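Local coordinates for protein cellulase (Rhodothermus marinus, PDB 3B7M) that hydrolyses internal beta-1,4-glucosidic bonds of cellulose, as an engineered thermostable endoglucanase of glycoside hydrolase family 12, at residues W26-A31 with A48-G53; I117-N122 with T161-V166. One frame throughout, in Å; residues are numbered along the deposited sequence.

Interaction 1. Residues W26-A31 with A48-G53; sequences WGAETA and AEHDNG
T30 and H50 meet through a short hydrogen bond, 2.7 Å from OG1 to ND1, with the hydroxyl at the edge of the imidazole and in the plane of the ring; either atom could be the donor. The T30 hydroxyl lies between its own backbone N and carbonyl carbon (chi1 36°), a position from which it reaches both the ring and water 1. That water lies 2.9 Å from T30 OG1 and accepts the backbone N-H of D51, linking the threonine to the main chain beyond H50. At the other end of the imidazole NE2 is hydrogen-bonded to the side chain of Q32, which ties both ring nitrogens and fixes the rotation of this buried group. An alanine in place of H50 would probably leave T30 OG1 and the Q32 side chain without their shared partner and open a gap between the two loops.

In this family 12 beta-jelly-roll sandwich, residues 26-31 lie in the surface loop before strand 32-37, and residues 48-53 run from the end of strand 43-48 into the next loop; the two strands are adjacent in the six-stranded antiparallel sheet. E49 N, just past strand 43-48, donates to A31 O over 3.0 Å, nearly straight at 160°. This carbonyl also lies over one face of the H50 ring and takes a longer CA-H...O contact from A48 CA at 3.6 Å. The N-H of A31 is satisfied by water 2, 2.8 Å away, which gives a weak bond to E49 OE1. Farther along, A28 CB packs against the N52 side-chain amide.

Interaction 2. Residues I117-N122 with T161-V166; sequences IWLNKN and TPTTSV
L119 and V166 reach toward each other tip to tip, and both leucine methyls lie against a single valine methyl: L119 CD1 is 4.1 Å from V166 CG1, and CD2 is equally near. The leucine has CG beside its backbone N and anti to the carbonyl carbon (chi1 -62°), and the extended second torsion carries CD1 onward to the valine. V166 turns CG1 anti to its own carbonyl carbon (chi1 -68°), which presents this branch to the leucine.

The main chains are joined nearer P162. T163 N donates to L119 O over 2.9 Å, and the same oxygen receives a CA-H...O contact from P162 CA at 3.3 Å. T163 points its CB away from the strand, yet its CG2 still lies 4.3 Å from L119 CB.

The N120 and P162 side chains cross at about a right angle, with the amide group against the proline CB. N120 CB lies 3.6 Å from T163 O, and CG2 of T164 approaches the same amide group from the loop.

L119 and N120 both face A94 and form a classic beta bulge in strand 112-122, with backbone bonds from both residues to A94. The bulge lies beside strand 91-101, while the L119 side chain also touches W142 of strand 140-148 and W82 of strand 78-85. Through V166, near the start of strand 165-170 at the border of the six-stranded antiparallel sheet, the contact joins the two sheets of the beta-jelly-roll sandwich, and helix 171-181 lies close by, against I117.

In the fold
Interaction 1 and interaction 2 occupy separate parts of one family 12 jelly roll, with centres 22 Å apart and nearest atoms about 10 Å apart. Along the chain the first is complete before the second begins. Interaction 1 is a surface contact, about 18 Å from the centre of the chain, between loops that lead into strand 32-37 and out of strand 43-48, neighbours in the six-stranded sheet. Interaction 2, about 12 Å from that centre and partly buried, links strand 112-122 of the nine-stranded sheet to strand 165-170, an outermost strand of the six-stranded one. One holds two surface loops together beside one sheet; the other ties the sheets to each other.

Interaction 1. Residues W26-A31 with A48-G53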
loop_
_atom_site.group_PDB
_atom_site.type_symbol
_atom_site.label_atom_id
_atom_site.label_comp_id
_atom_site.label_asym_id
_atom_site.label_seq_id
_atom_site.Cartn_x
_atom_site.Cartn_y
_atom_site.Cartn_z
ATOM N N TRP A 26 -8.509 8.854 6.375
ATOM C CA TRP A 26 -8.331 8.550 7.789
ATOM C C TRP A 26 -7.597 9.622 8.587
ATOM O O TRP A 26 -7.676 9.635 9.800
ATOM C CB TRP A 26 -7.648 7.186 7.971
ATOM C CG TRP A 26 -6.227 7.110 7.449
ATOM C CD1 TRP A 26 -5.822 6.739 6.186
ATOM C CD2 TRP A 26 -5.031 7.396 8.184
ATOM N NE1 TRP A 26 -4.450 6.786 6.099
ATOM C CE2 TRP A 26 -3.941 7.181 7.311
ATOM C CE3 TRP A 26 -4.775 7.816 9.504
ATOM C CZ2 TRP A 26 -2.611 7.366 7.711
ATOM C CZ3 TRP A 26 -3.444 8.006 9.900
ATOM C CH2 TRP A 26 -2.383 7.782 9.001
ATOM N N GLY A 27 -6.904 10.533 7.914
ATOM C CA GLY A 27 -6.022 11.462 8.623
ATOM C C GLY A 27 -6.360 12.924 8.420
ATOM O O GLY A 27 -5.545 13.790 8.713
ATOM N N ALA A 28 -7.550 13.197 7.892
ATOM C CA ALA A 28 -8.018 14.567 7.705
ATOM C C ALA A 28 -9.529 14.572 7.563
ATOM O O ALA A 28 -10.149 13.507 7.509
ATOM C CB ALA A 28 -7.357 15.203 6.475
ATOM N N GLU A 29 -10.117 15.767 7.528
ATOM C CA GLU A 29 -11.552 15.917 7.247
ATOM C C GLU A 29 -11.786 16.674 5.944
ATOM O O GLU A 29 -12.918 17.067 5.625
ATOM C CB GLU A 29 -12.284 16.597 8.415
ATOM C CG GLU A 29 -11.877 16.053 9.782
ATOM C CD GLU A 29 -12.920 16.307 10.848
ATOM O OE1 GLU A 29 -13.396 17.467 10.973
ATOM O OE2 GLU A 29 -13.264 15.341 11.564
ATOM N N THR A 30 -10.713 16.863 5.185
ATOM C CA THR A 30 -10.794 17.483 3.864
ATOM C C THR A 30 -11.427 16.518 2.856
ATOM O O THR A 30 -11.285 15.304 2.982
ATOM C CB THR A 30 -9.410 17.975 3.409
ATOM O OG1 THR A 30 -8.426 17.043 3.869
ATOM C CG2 THR A 30 -9.103 19.352 4.036
ATOM N N ALA A 31 -12.140 17.071 1.880
ATOM C CA ALA A 31 -12.996 16.309 0.973
ATOM C C ALA A 31 -12.219 15.477 -0.043
ATOM O O ALA A 31 -11.144 15.876 -0.482
ATOM C CB ALA A 31 -13.938 17.252 0.244
ATOM N N ALA A 48 -9.802 15.897 -4.423
ATOM C CA ALA A 48 -8.923 15.767 -3.276
ATOM C C ALA A 48 -8.500 17.155 -2.837
ATOM O O ALA A 48 -7.728 17.826 -3.523
ATOM C CB ALA A 48 -7.705 14.905 -3.611
ATOM N N GLU A 49 -9.000 17.586 -1.692
ATOM C CA GLU A 49 -8.743 18.947 -1.248
ATOM C C GLU A 49 -7.798 18.992 -0.042
ATOM O O GLU A 49 -7.749 19.983 0.681
ATOM C CB GLU A 49 -10.076 19.664 -0.985
ATOM C CG GLU A 49 -11.019 19.557 -2.189
ATOM C CD GLU A 49 -12.260 20.426 -2.089
ATOM O OE1 GLU A 49 -12.358 21.219 -1.126
ATOM O OE2 GLU A 49 -13.145 20.317 -2.983
ATOM N N HIS A 50 -7.023 17.923 0.140
ATOM C CA HIS A 50 -6.163 17.776 1.306
ATOM C C HIS A 50 -5.035 18.790 1.320
ATOM O O HIS A 50 -4.511 19.165 0.269
ATOM C CB HIS A 50 -5.577 16.362 1.376
ATOM C CG HIS A 50 -6.602 15.288 1.219
ATOM N ND1 HIS A 50 -7.686 15.174 2.060
ATOM C CD2 HIS A 50 -6.718 14.288 0.314
ATOM C CE1 HIS A 50 -8.418 14.138 1.690
ATOM N NE2 HIS A 50 -7.859 13.588 0.628
ATOM N N ASP A 51 -4.675 19.213 2.526
ATOM C CA ASP A 51 -3.591 20.143 2.747
ATOM C C ASP A 51 -2.948 19.824 4.099
ATOM O O ASP A 51 -2.892 20.687 4.977
ATOM C CB ASP A 51 -4.144 21.573 2.719
ATOM C CG ASP A 51 -3.056 22.636 2.564
ATOM O OD1 ASP A 51 -2.196 22.526 1.649
ATOM O OD2 ASP A 51 -3.103 23.610 3.352
ATOM N N ASN A 52 -2.490 18.578 4.273
ATOM C CA ASN A 52 -1.797 18.170 5.494
ATOM C C ASN A 52 -0.323 18.568 5.485
ATOM O O ASN A 52 0.200 19.012 4.459
ATOM C CB ASN A 52 -1.927 16.659 5.738
ATOM C CG ASN A 52 -3.172 16.283 6.541
ATOM O OD1 ASN A 52 -3.222 15.221 7.175
ATOM N ND2 ASN A 52 -4.175 17.133 6.507
ATOM N N GLY A 53 0.345 18.415 6.627
ATOM C CA GLY A 53 1.776 18.692 6.723
ATOM C C GLY A 53 2.589 17.435 6.513
ATOM O O GLY A 53 2.621 16.896 5.404
HETATM O O HOH W 1 -6.016 18.355 4.754
HETATM O O HOH W 2 -12.626 19.875 1.916
#

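Interaction 2. Residues I117-N122 with T161-V166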
loop_
_atom_site.group_PDB
_atom_site.type_symbol
_atom_site.label_atom_id
_atom_site.label_comp_id
_atom_site.label_asym_id
_atom_site.label_seq_id
_atom_site.Cartn_x
_atom_site.Cartn_y
_atom_site.Cartn_z
ATOM N N ILE A 117 5.873 -0.522 -0.106
ATOM C CA ILE A 117 6.714 -0.492 -1.293
ATOM C C ILE A 117 6.290 0.718 -2.082
ATOM O O ILE A 117 5.167 0.776 -2.581
ATOM C CB ILE A 117 6.560 -1.775 -2.109
ATOM C CG1 ILE A 117 6.840 -2.993 -1.219
ATOM C CG2 ILE A 117 7.442 -1.747 -3.378
ATOM C CD1 ILE A 117 6.540 -4.349 -1.880
ATOM N N TRP A 118 7.189 1.696 -2.161
ATOM C CA TRP A 118 6.935 2.960 -2.829
ATOM C C TRP A 118 7.461 2.868 -4.252
ATOM O O TRP A 118 8.646 2.593 -4.468
ATOM C CB TRP A 118 7.669 4.101 -2.108
ATOM C CG TRP A 118 7.156 4.452 -0.733
ATOM C CD1 TRP A 118 6.649 3.597 0.204
ATOM C CD2 TRP A 118 7.172 5.753 -0.121
ATOM N NE1 TRP A 118 6.319 4.289 1.350
ATOM C CE2 TRP A 118 6.632 5.613 1.174
ATOM C CE3 TRP A 118 7.556 7.026 -0.559
ATOM C CZ2 TRP A 118 6.478 6.695 2.043
ATOM C CZ3 TRP A 118 7.412 8.103 0.309
ATOM C CH2 TRP A 118 6.871 7.929 1.597
ATOM N N LEU A 119 6.574 3.113 -5.207
ATOM C CA LEU A 119 6.903 3.033 -6.625
ATOM C C LEU A 119 7.125 4.411 -7.247
ATOM O O LEU A 119 7.862 4.546 -8.236
ATOM C CB LEU A 119 5.788 2.293 -7.376
ATOM C CG LEU A 119 5.549 0.836 -6.944
ATOM C CD1 LEU A 119 4.452 0.220 -7.797
ATOM C CD2 LEU A 119 6.834 0.019 -7.067
ATOM N N ASN A 120 6.469 5.419 -6.677
ATOM C CA ASN A 120 6.506 6.775 -7.213
ATOM C C ASN A 120 6.061 7.753 -6.144
ATOM O O ASN A 120 5.465 7.355 -5.137
ATOM C CB ASN A 120 5.595 6.884 -8.453
ATOM C CG ASN A 120 6.141 7.836 -9.532
ATOM O OD1 ASN A 120 5.998 7.582 -10.729
ATOM N ND2 ASN A 120 6.757 8.914 -9.112
ATOM N N LYS A 121 6.360 9.030 -6.369
ATOM C CA LYS A 121 5.911 10.127 -5.515
ATOM C C LYS A 121 6.092 11.472 -6.216
ATOM O O LYS A 121 6.742 11.568 -7.254
ATOM C CB LYS A 121 6.684 10.150 -4.185
ATOM C CG LYS A 121 8.201 10.403 -4.320
ATOM C CD LYS A 121 8.906 10.214 -2.988
ATOM C CE LYS A 121 10.307 10.817 -3.015
ATOM N NZ LYS A 121 10.903 10.869 -1.646
ATOM N N ASN A 122 5.517 12.508 -5.617
ATOM C CA ASN A 122 5.756 13.884 -6.023
ATOM C C ASN A 122 5.825 14.784 -4.789
ATOM O O ASN A 122 5.106 14.569 -3.797
ATOM C CB ASN A 122 4.654 14.367 -6.968
ATOM C CG ASN A 122 5.009 15.671 -7.657
ATOM O OD1 ASN A 122 4.463 16.732 -7.336
ATOM N ND2 ASN A 122 5.939 15.603 -8.592
ATOM N N THR A 161 14.637 4.291 -8.709
ATOM C CA THR A 161 14.064 4.790 -9.955
ATOM C C THR A 161 12.538 4.655 -10.015
ATOM O O THR A 161 12.007 3.540 -10.009
ATOM C CB THR A 161 14.842 4.374 -11.257
ATOM O OG1 THR A 161 13.948 3.803 -12.222
ATOM C CG2 THR A 161 15.990 3.468 -10.977
ATOM N N PRO A 162 11.836 5.801 -10.008
ATOM C CA PRO A 162 10.368 5.816 -9.993
ATOM C C PRO A 162 9.802 5.129 -11.228
ATOM O O PRO A 162 10.432 5.130 -12.299
ATOM C CB PRO A 162 10.012 7.316 -10.010
ATOM C CG PRO A 162 11.278 8.046 -9.647
ATOM C CD PRO A 162 12.415 7.157 -10.048
ATOM N N THR A 163 8.632 4.523 -11.076
ATOM C CA THR A 163 8.001 3.814 -12.180
ATOM C C THR A 163 6.492 3.969 -12.080
ATOM O O THR A 163 5.985 4.507 -11.092
ATOM C CB THR A 163 8.424 2.314 -12.223
ATOM O OG1 THR A 163 7.967 1.731 -13.443
ATOM C CG2 THR A 163 7.853 1.521 -11.038
ATOM N N THR A 164 5.781 3.501 -13.097
ATOM C CA THR A 164 4.329 3.612 -13.111
ATOM C C THR A 164 3.676 2.261 -13.316
ATOM O O THR A 164 2.460 2.167 -13.405
ATOM C CB THR A 164 3.847 4.522 -14.235
ATOM O OG1 THR A 164 4.296 3.986 -15.492
ATOM C CG2 THR A 164 4.371 5.939 -14.066
ATOM N N SER A 165 4.475 1.203 -13.366
ATOM C CA SER A 165 3.944 -0.081 -13.763
ATOM C C SER A 165 4.806 -1.212 -13.240
ATOM O O SER A 165 6.022 -1.199 -13.413
ATOM C CB SER A 165 3.862 -0.133 -15.289
ATOM O OG SER A 165 3.340 -1.372 -15.707
ATOM N N VAL A 166 4.185 -2.178 -12.571
ATOM C CA VAL A 166 4.888 -3.422 -12.233
ATOM C C VAL A 166 4.051 -4.594 -12.702
ATOM O O VAL A 166 2.813 -4.549 -12.619
ATOM C CB VAL A 166 5.206 -3.564 -10.717
ATOM C CG1 VAL A 166 6.236 -2.538 -10.278
ATOM C CG2 VAL A 166 3.929 -3.485 -9.860
#